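Local coordinates for Alpha/beta hydrolase (Paenibacillus sp. VTT E-133280, PDB 6TJ2), which probably hydrolyses methyl salicylate to salicylic acid, as an extracellular esterase of the alpha/beta-hydrolase fold related to tobacco salicylic acid binding protein 2, at residues A[48-53]-A[75-80]; A[54-59]-A[201-206]; A[80-85]-A[93-98]. All blocks are in the same frame, centred on the assembly; numbering follows the deposited sequence.

Overall arrangement
All three contacts belong to one alpha/beta-hydrolase fold and gather where the chain leaves strands 46-50 and 73-75 of the parallel sheet. Contact 1 joins those two neighbouring strands and the loops that follow them. Contact 2, its centre about 10 Å from that of contact 1, carries the first of these loops on to 201-206, so the segments of the two alternate along the chain. Contact 3 comes after contact 1 has closed, about 9 Å away centre to centre, shares Ala80 with it, and is nested within the loop that contact 2 closes. Hydrogen bonds link contacts 2 and 3 (His82 with Glu205) and contacts 1 and 2 (Glu78 with Ala57), so the loops brace one another beside the probable active site.

Contact 1 (A[48-53]-A[75-80]); sequences VLIHGS and YTPEYA
Strands 46-50 and 73-75 are neighbours in the parallel sheet of the alpha/beta-hydrolase fold, and this contact runs from the parallel bridge of Val48 with Tyr75 into the loops beyond. Beside that bridge a nearly straight bond runs from Leu49 N to Tyr75 O (2.9 Å). Past it the two segments separate and a water joins them, donating to Leu49 O and Pro77 O and accepting from His51 N. Ile50 CD1 meets Pro77 CG at 3.7 Å, the two side chains crossing at about a right angle, while Ile50 CG2 rests against Tyr79 CE2.

The loops are held by the His51 ring. Its CG sits between the backbone N and the carbonyl carbon (chi1 69°), which roots the ring close to its own backbone, and the side chain reaches tip to tip toward Tyr79. Both ring nitrogens donate close to the ring plane: ND1 to Gly52 O (2.7 Å), NE2 to Glu78 OE2 (2.6 Å). The carboxylate receives NE2 on its syn side, its plane turned 63° from the ring. The same oxygen takes Tyr79 N on the anti side, and Glu78 OE1 accepts from Ala57 N. Two donors on OE2 are likely to favour a charged carboxylate. Over one face of the imidazole lies the Tyr79 ring in an offset stack, centroids 4.2 Å apart and planes at 16°. Replacing His51 by an alanine would probably leave Glu78 OE2 without its imidazole donor and Gly52 O without the ND1 bond, and open a gap over the face of the Tyr79 ring. Gly52 touches residues of a probable Ser-His-Asp triad, which places this loop close to the likely active site. The tyrosine ends on the histidine's own backbone: Tyr79 OH donates to His51 O at 2.7 Å, approaching from above the carbonyl plane.

Contact 2 (A[54-59]-A[201-206]); sequences WATAGF and QAPPEP
Trp54 and Glu205 meet twice, once through the indole and once through the backbone. Glu205 CB sits over one face of the indole, 3.7 Å from the centroid of the five-membered ring, in a CH-pi contact displaced toward the rim near NE1. The glutamate chain then bends at chi2 (71°), and OE1 accepts from Trp54 N at 2.9 Å with an angle of 168°, the N-H arriving from above the carboxylate plane. Pro203 O lies at the indole edge, 3.2 Å from Trp54 CD1, and also receives a CA-H...O contact from Trp54 CA. In return Trp54 O takes one from Ala202 CA at 3.3 Å, and Pro203 CD packs over the peptide that leads into Ala55.

Two waters extend the seam: both donate to Gln201 O, one also donating to Trp54 O and the other pairing with Thr56 OG1. That hydroxyl accepts from Gly58 N at 3.2 Å, an ST turn leading into the 3-10 segment. Thr56 CG2 faces Pro203 CG at 4.2 Å.

Farther out, the indole is fixed by NE1 donating to Ile175 O, and the carboxylate by its second oxygen, OE2, bonding to His82 NE2. The contact thus joins the loop between strand 46-50 and helix 61-69 to the chain that leaves helix 192-200 and enters strand 205-206; that short strand pairs antiparallel with strand 174-175.

Contact 3 (A[80-85]-A[93-98]); sequences AGHGAD and EQITKS
Ser98 holds OG between its backbone N and carbonyl carbon (chi1 70°), which places the hydroxyl beside both the helix backbone and Ala80. On the other segment, His82 has CG anti to its carbonyl carbon (chi1 -65°), which sends CG to the side from which the ring can turn its ND1 edge to Ala80 O. Ser98 supplies the hydrogen bond across, and Ala80 and Ile95 supply most of the buried surface.

Ser98 OG works in both directions. It donates to Ile95 O, one turn back along its own helix, at 2.7 Å, and accepts from Ala80 N at 3.0 Å, a bent bond with an angle of 147°. The hydroxyl thus bridges a loop N-H and a helix carbonyl. Ala80 presses its methyl onto the helix surface, with CB 3.7 Å from Gln94 O and 3.9 Å from Ser98 OG.

Ile95 packs alongside. Its CG1 lies 3.5 Å from Ala80 O, and CD1 reaches on to His82 CE1 at 3.9 Å, the two side chains crossing obliquely. Ala80 O is also the acceptor for His82 ND1, at 2.8 Å and nearly in the imidazole plane; this carbonyl, together with Glu205 at NE2, holds the ring's rotation, and it also rests against the isoleucine.

The loop keeps its own shape through a type II' beta turn from His82 to Asp85, with glycine at the positive-phi position Gly83. The turn is closed by Asp85 N to His82 O, and Asp85 OD2 reaches back to accept from Gly81 N through its anti lone pair.

In the fold, the loop after strand 73-75 thus rests on helix 92-105, the helix it leads into. Ile95 also touches Tyr79 of the loop and Val122 of helix 119-129, and Thr96 packs on Val126 of that same helix.

Contact 1 (A[48-53]-A[75-80])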
loop_
_atom_site.group_PDB
_atom_site.type_symbol
_atom_site.label_atom_id
_atom_site.label_comp_id
_atom_site.label_asym_id
_atom_site.label_seq_id
_atom_site.Cartn_x
_atom_site.Cartn_y
_atom_site.Cartn_z
ATOM N N VAL A 48 -14.356 -22.582 -8.767
ATOM C CA VAL A 48 -13.970 -22.763 -10.184
ATOM C C VAL A 48 -12.866 -21.747 -10.454
ATOM O O VAL A 48 -13.154 -20.532 -10.427
ATOM C CB VAL A 48 -15.163 -22.596 -11.131
ATOM C CG1 VAL A 48 -14.729 -22.715 -12.576
ATOM C CG2 VAL A 48 -16.261 -23.632 -10.862
ATOM N N LEU A 49 -11.642 -22.218 -10.652
ATOM C CA LEU A 49 -10.439 -21.370 -10.753
ATOM C C LEU A 49 -10.075 -21.215 -12.220
ATOM O O LEU A 49 -9.880 -22.241 -12.872
ATOM C CB LEU A 49 -9.263 -21.927 -9.976
ATOM C CG LEU A 49 -9.548 -22.299 -8.519
ATOM C CD1 LEU A 49 -8.299 -22.843 -7.901
ATOM C CD2 LEU A 49 -10.019 -21.092 -7.714
ATOM N N ILE A 50 -9.976 -19.986 -12.683
ATOM C CA ILE A 50 -9.682 -19.620 -14.099
ATOM C C ILE A 50 -8.323 -18.960 -14.152
ATOM O O ILE A 50 -8.157 -17.839 -13.644
ATOM C CB ILE A 50 -10.795 -18.731 -14.647
ATOM C CG1 ILE A 50 -12.197 -19.320 -14.450
ATOM C CG2 ILE A 50 -10.470 -18.391 -16.104
ATOM C CD1 ILE A 50 -12.374 -20.715 -15.071
ATOM N N HIS A 51 -7.364 -19.645 -14.761
ATOM C CA HIS A 51 -6.016 -19.103 -14.934
ATOM C C HIS A 51 -6.036 -17.940 -15.934
ATOM O O HIS A 51 -6.998 -17.789 -16.702
ATOM C CB HIS A 51 -5.008 -20.158 -15.332
ATOM C CG HIS A 51 -5.174 -20.727 -16.718
ATOM N ND1 HIS A 51 -4.790 -20.030 -17.846
ATOM C CD2 HIS A 51 -5.723 -21.879 -17.153
ATOM C CE1 HIS A 51 -5.040 -20.771 -18.923
ATOM N NE2 HIS A 51 -5.619 -21.900 -18.533
ATOM N N GLY A 52 -4.926 -17.242 -15.977
ATOM C CA GLY A 52 -4.723 -16.155 -16.914
ATOM C C GLY A 52 -3.746 -16.503 -18.007
ATOM O O GLY A 52 -3.574 -17.688 -18.368
ATOM N N SER A 53 -3.177 -15.494 -18.625
ATOM C CA SER A 53 -2.294 -15.659 -19.796
ATOM C C SER A 53 -0.937 -16.225 -19.376
ATOM O O SER A 53 -0.499 -16.121 -18.183
ATOM C CB SER A 53 -2.133 -14.367 -20.536
ATOM O OG SER A 53 -3.355 -13.890 -21.022
ATOM N N TYR A 75 -12.454 -26.949 -8.905
ATOM C CA TYR A 75 -12.391 -27.256 -10.360
ATOM C C TYR A 75 -11.401 -26.291 -10.997
ATOM O O TYR A 75 -11.445 -25.067 -10.707
ATOM C CB TYR A 75 -13.754 -27.127 -11.012
ATOM C CG TYR A 75 -14.769 -28.080 -10.462
ATOM C CD1 TYR A 75 -15.676 -27.678 -9.487
ATOM C CD2 TYR A 75 -14.787 -29.391 -10.868
ATOM C CE1 TYR A 75 -16.586 -28.556 -8.928
ATOM C CE2 TYR A 75 -15.723 -30.263 -10.346
ATOM C CZ TYR A 75 -16.611 -29.853 -9.389
ATOM O OH TYR A 75 -17.540 -30.745 -8.880
ATOM N N THR A 76 -10.481 -26.791 -11.785
ATOM C CA THR A 76 -9.468 -25.988 -12.518
ATOM C C THR A 76 -9.542 -26.306 -14.011
ATOM O O THR A 76 -8.670 -26.995 -14.518
ATOM C CB THR A 76 -8.070 -26.228 -11.975
ATOM O OG1 THR A 76 -7.665 -27.596 -12.083
ATOM C CG2 THR A 76 -8.006 -25.876 -10.504
ATOM N N PRO A 77 -10.558 -25.819 -14.704
ATOM C CA PRO A 77 -10.718 -26.149 -16.125
ATOM C C PRO A 77 -9.591 -25.559 -16.956
ATOM O O PRO A 77 -9.123 -24.424 -16.701
ATOM C CB PRO A 77 -12.057 -25.498 -16.482
ATOM C CG PRO A 77 -12.219 -24.382 -15.472
ATOM C CD PRO A 77 -11.623 -24.948 -14.214
ATOM N N GLU A 78 -9.259 -26.262 -18.012
ATOM C CA GLU A 78 -8.483 -25.654 -19.097
ATOM C C GLU A 78 -9.472 -25.015 -20.096
ATOM O O GLU A 78 -10.695 -25.324 -20.065
ATOM C CB GLU A 78 -7.654 -26.714 -19.818
ATOM C CG GLU A 78 -6.614 -26.150 -20.755
ATOM C CD GLU A 78 -5.829 -25.086 -20.024
ATOM O OE1 GLU A 78 -4.843 -25.483 -19.353
ATOM O OE2 GLU A 78 -6.153 -23.892 -20.180
ATOM N N TYR A 79 -8.988 -24.069 -20.885
ATOM C CA TYR A 79 -9.869 -23.352 -21.825
ATOM C C TYR A 79 -9.222 -23.261 -23.205
ATOM O O TYR A 79 -8.078 -23.543 -23.341
ATOM C CB TYR A 79 -10.365 -22.045 -21.205
ATOM C CG TYR A 79 -9.347 -21.030 -20.742
ATOM C CD1 TYR A 79 -8.575 -20.291 -21.622
ATOM C CD2 TYR A 79 -9.247 -20.731 -19.399
ATOM C CE1 TYR A 79 -7.727 -19.290 -21.169
ATOM C CE2 TYR A 79 -8.400 -19.739 -18.931
ATOM C CZ TYR A 79 -7.640 -19.014 -19.816
ATOM O OH TYR A 79 -6.837 -18.017 -19.380
ATOM N N ALA A 80 -10.021 -22.793 -24.149
ATOM C CA ALA A 80 -9.674 -22.869 -25.579
ATOM C C ALA A 80 -8.333 -22.187 -25.845
ATOM O O ALA A 80 -8.015 -21.131 -25.273
ATOM C CB ALA A 80 -10.754 -22.284 -26.424
HETATM O O HOH W 1 -8.006 -22.597 -14.897
#

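Contact 2 (A[54-59]-A[201-206])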
loop_
_atom_site.group_PDB
_atom_site.type_symbol
_atom_site.label_atom_id
_atom_site.label_comp_id
_atom_site.label_asym_id
_atom_site.label_seq_id
_atom_site.Cartn_x
_atom_site.Cartn_y
_atom_site.Cartn_z
ATOM N N TRP A 54 -0.243 -16.843 -20.316
ATOM C CA TRP A 54 1.104 -17.397 -20.078
ATOM C C TRP A 54 0.988 -18.449 -18.953
ATOM O O TRP A 54 1.873 -18.507 -18.099
ATOM C CB TRP A 54 2.130 -16.320 -19.776
ATOM C CG TRP A 54 2.193 -15.264 -20.815
ATOM C CD1 TRP A 54 2.645 -15.399 -22.099
ATOM C CD2 TRP A 54 1.642 -13.946 -20.754
ATOM N NE1 TRP A 54 2.466 -14.240 -22.803
ATOM C CE2 TRP A 54 1.846 -13.318 -21.995
ATOM C CE3 TRP A 54 1.053 -13.224 -19.700
ATOM C CZ2 TRP A 54 1.384 -12.021 -22.241
ATOM C CZ3 TRP A 54 0.631 -11.945 -19.950
ATOM C CH2 TRP A 54 0.799 -11.367 -21.184
ATOM N N ALA A 55 -0.070 -19.213 -18.941
ATOM C CA ALA A 55 -0.361 -20.160 -17.864
ATOM C C ALA A 55 -1.295 -21.221 -18.419
ATOM O O ALA A 55 -1.962 -21.044 -19.430
ATOM C CB ALA A 55 -0.949 -19.481 -16.675
ATOM N N THR A 56 -1.372 -22.330 -17.729
ATOM C CA THR A 56 -2.319 -23.423 -17.978
ATOM C C THR A 56 -3.087 -23.700 -16.681
ATOM O O THR A 56 -2.845 -23.073 -15.624
ATOM C CB THR A 56 -1.592 -24.698 -18.414
ATOM O OG1 THR A 56 -0.832 -25.226 -17.327
ATOM C CG2 THR A 56 -0.663 -24.460 -19.585
ATOM N N ALA A 57 -4.000 -24.652 -16.729
ATOM C CA ALA A 57 -4.733 -25.081 -15.509
ATOM C C ALA A 57 -3.752 -25.542 -14.428
ATOM O O ALA A 57 -4.112 -25.476 -13.232
ATOM C CB ALA A 57 -5.679 -26.208 -15.902
ATOM N N GLY A 58 -2.558 -26.000 -14.801
ATOM C CA GLY A 58 -1.498 -26.434 -13.868
ATOM C C GLY A 58 -1.027 -25.334 -12.939
ATOM O O GLY A 58 -0.407 -25.632 -11.908
ATOM N N PHE A 59 -1.282 -24.089 -13.290
ATOM C CA PHE A 59 -0.972 -22.937 -12.415
ATOM C C PHE A 59 -1.507 -23.204 -11.024
ATOM O O PHE A 59 -0.864 -22.763 -10.071
ATOM C CB PHE A 59 -1.591 -21.665 -12.991
ATOM C CG PHE A 59 -1.363 -20.372 -12.263
ATOM C CD1 PHE A 59 -0.097 -19.847 -12.276
ATOM C CD2 PHE A 59 -2.322 -19.725 -11.531
ATOM C CE1 PHE A 59 0.173 -18.616 -11.695
ATOM C CE2 PHE A 59 -2.025 -18.511 -10.896
ATOM C CZ PHE A 59 -0.791 -17.972 -10.997
ATOM N N GLN A 201 7.153 -23.058 -17.425
ATOM C CA GLN A 201 5.713 -23.342 -17.331
ATOM C C GLN A 201 4.875 -22.167 -17.816
ATOM O O GLN A 201 3.602 -22.187 -17.553
ATOM C CB GLN A 201 5.315 -23.726 -15.894
ATOM C CG GLN A 201 6.010 -24.941 -15.338
ATOM C CD GLN A 201 5.519 -25.194 -13.927
ATOM O OE1 GLN A 201 6.293 -25.631 -13.075
ATOM N NE2 GLN A 201 4.242 -24.911 -13.649
ATOM N N ALA A 202 5.432 -21.173 -18.472
ATOM C CA ALA A 202 4.731 -19.968 -18.962
ATOM C C ALA A 202 4.746 -19.975 -20.487
ATOM O O ALA A 202 5.617 -19.374 -21.092
ATOM C CB ALA A 202 5.347 -18.700 -18.379
ATOM N N PRO A 203 3.782 -20.645 -21.129
ATOM C CA PRO A 203 3.821 -20.767 -22.590
ATOM C C PRO A 203 3.460 -19.492 -23.297
ATOM O O PRO A 203 2.871 -18.582 -22.705
ATOM C CB PRO A 203 2.798 -21.846 -22.941
ATOM C CG PRO A 203 1.983 -22.024 -21.715
ATOM C CD PRO A 203 2.701 -21.431 -20.530
ATOM N N PRO A 204 3.823 -19.366 -24.577
ATOM C CA PRO A 204 3.387 -18.208 -25.359
ATOM C C PRO A 204 1.878 -18.087 -25.335
ATOM O O PRO A 204 1.161 -19.101 -25.303
ATOM C CB PRO A 204 3.877 -18.528 -26.795
ATOM C CG PRO A 204 5.061 -19.454 -26.560
ATOM C CD PRO A 204 4.631 -20.323 -25.391
ATOM N N GLU A 205 1.398 -16.867 -25.404
ATOM C CA GLU A 205 -0.028 -16.568 -25.295
ATOM C C GLU A 205 -0.600 -16.249 -26.669
ATOM O O GLU A 205 -0.161 -15.295 -27.324
ATOM C CB GLU A 205 -0.248 -15.374 -24.363
ATOM C CG GLU A 205 -1.730 -15.107 -24.088
ATOM C CD GLU A 205 -2.396 -16.153 -23.204
ATOM O OE1 GLU A 205 -1.758 -17.118 -22.758
ATOM O OE2 GLU A 205 -3.642 -16.031 -22.983
ATOM N N PRO A 206 -1.694 -16.909 -27.073
ATOM C CA PRO A 206 -2.426 -16.476 -28.275
ATOM C C PRO A 206 -2.964 -15.061 -28.071
ATOM O O PRO A 206 -3.580 -14.771 -27.034
ATOM C CB PRO A 206 -3.578 -17.459 -28.390
ATOM C CG PRO A 206 -3.197 -18.650 -27.565
ATOM C CD PRO A 206 -2.288 -18.105 -26.473
HETATM O O HOH W 2 2.430 -20.153 -15.873
HETATM O O HOH W 3 1.997 -24.533 -17.452
#

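Contact 3 (A[80-85]-A[93-98])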
loop_
_atom_site.group_PDB
_atom_site.type_symbol
_atom_site.label_atom_id
_atom_site.label_comp_id
_atom_site.label_asym_id
_atom_site.label_seq_id
_atom_site.Cartn_x
_atom_site.Cartn_y
_atom_site.Cartn_z
ATOM N N ALA A 80 -10.021 -22.793 -24.149
ATOM C CA ALA A 80 -9.674 -22.869 -25.579
ATOM C C ALA A 80 -8.333 -22.187 -25.845
ATOM O O ALA A 80 -8.015 -21.131 -25.273
ATOM C CB ALA A 80 -10.754 -22.284 -26.424
ATOM N N GLY A 81 -7.524 -22.829 -26.688
ATOM C CA GLY A 81 -6.237 -22.297 -27.129
ATOM C C GLY A 81 -5.166 -22.300 -26.059
ATOM O O GLY A 81 -4.083 -21.736 -26.267
ATOM N N HIS A 82 -5.442 -22.947 -24.930
ATOM C CA HIS A 82 -4.508 -23.041 -23.803
ATOM C C HIS A 82 -4.361 -24.503 -23.402
ATOM O O HIS A 82 -5.150 -25.366 -23.812
ATOM C CB HIS A 82 -4.968 -22.172 -22.631
ATOM C CG HIS A 82 -4.965 -20.721 -22.960
ATOM N ND1 HIS A 82 -5.837 -20.146 -23.872
ATOM C CD2 HIS A 82 -4.214 -19.735 -22.465
ATOM C CE1 HIS A 82 -5.563 -18.825 -23.925
ATOM N NE2 HIS A 82 -4.580 -18.548 -23.074
ATOM N N GLY A 83 -3.306 -24.789 -22.679
ATOM C CA GLY A 83 -2.953 -26.186 -22.377
ATOM C C GLY A 83 -2.653 -26.924 -23.646
ATOM O O GLY A 83 -1.899 -26.421 -24.504
ATOM N N ALA A 84 -3.169 -28.116 -23.777
ATOM C CA ALA A 84 -2.902 -28.934 -24.958
ATOM C C ALA A 84 -3.722 -28.456 -26.154
ATOM O O ALA A 84 -3.470 -28.943 -27.254
ATOM C CB ALA A 84 -3.132 -30.387 -24.611
ATOM N N ASP A 85 -4.704 -27.575 -26.025
ATOM C CA ASP A 85 -5.553 -27.132 -27.175
ATOM C C ASP A 85 -4.801 -26.078 -28.003
ATOM O O ASP A 85 -4.641 -24.955 -27.539
ATOM C CB ASP A 85 -6.904 -26.560 -26.760
ATOM C CG ASP A 85 -7.819 -26.242 -27.926
ATOM O OD1 ASP A 85 -8.047 -27.180 -28.751
ATOM O OD2 ASP A 85 -8.281 -25.116 -28.076
ATOM N N GLU A 93 -14.444 -15.116 -27.291
ATOM C CA GLU A 93 -15.729 -15.835 -27.316
ATOM C C GLU A 93 -15.480 -17.339 -27.216
ATOM O O GLU A 93 -16.211 -18.011 -26.511
ATOM C CB GLU A 93 -16.451 -15.463 -28.595
ATOM C CG GLU A 93 -17.765 -16.169 -28.768
ATOM C CD GLU A 93 -18.510 -15.767 -30.023
ATOM O OE1 GLU A 93 -18.253 -14.659 -30.551
ATOM O OE2 GLU A 93 -19.434 -16.522 -30.383
ATOM N N GLN A 94 -14.489 -17.854 -27.917
ATOM C CA GLN A 94 -14.212 -19.303 -27.882
ATOM C C GLN A 94 -13.725 -19.692 -26.481
ATOM O O GLN A 94 -14.099 -20.758 -25.968
ATOM C CB GLN A 94 -13.172 -19.690 -28.934
ATOM C CG GLN A 94 -13.719 -19.685 -30.366
ATOM C CD GLN A 94 -12.603 -19.815 -31.370
ATOM O OE1 GLN A 94 -11.543 -19.237 -31.288
ATOM N NE2 GLN A 94 -12.864 -20.656 -32.376
ATOM N N ILE A 95 -12.875 -18.871 -25.858
ATOM C CA ILE A 95 -12.415 -19.167 -24.461
ATOM C C ILE A 95 -13.633 -19.170 -23.554
ATOM O O ILE A 95 -13.811 -20.131 -22.738
ATOM C CB ILE A 95 -11.376 -18.105 -24.060
ATOM C CG1 ILE A 95 -10.071 -18.338 -24.809
ATOM C CG2 ILE A 95 -11.200 -18.125 -22.542
ATOM C CD1 ILE A 95 -9.036 -17.264 -24.625
ATOM N N THR A 96 -14.479 -18.175 -23.621
ATOM C CA THR A 96 -15.637 -18.029 -22.739
ATOM C C THR A 96 -16.536 -19.242 -22.928
ATOM O O THR A 96 -16.961 -19.834 -21.951
ATOM C CB THR A 96 -16.360 -16.733 -23.035
ATOM O OG1 THR A 96 -15.467 -15.649 -22.793
ATOM C CG2 THR A 96 -17.629 -16.599 -22.246
ATOM N N LYS A 97 -16.801 -19.639 -24.183
ATOM C CA LYS A 97 -17.692 -20.763 -24.449
ATOM C C LYS A 97 -17.076 -22.023 -23.891
ATOM O O LYS A 97 -17.827 -22.845 -23.310
ATOM C CB LYS A 97 -17.963 -20.918 -25.947
ATOM C CG LYS A 97 -18.787 -22.160 -26.271
ATOM C CD LYS A 97 -19.354 -22.156 -27.667
ATOM C CE LYS A 97 -20.564 -23.066 -27.807
ATOM N NZ LYS A 97 -20.201 -24.456 -27.580
ATOM N N SER A 98 -15.781 -22.206 -23.983
ATOM C CA SER A 98 -15.178 -23.449 -23.416
ATOM C C SER A 98 -15.394 -23.545 -21.898
ATOM O O SER A 98 -15.623 -24.628 -21.350
ATOM C CB SER A 98 -13.731 -23.600 -23.812
ATOM O OG SER A 98 -12.858 -22.649 -23.188
#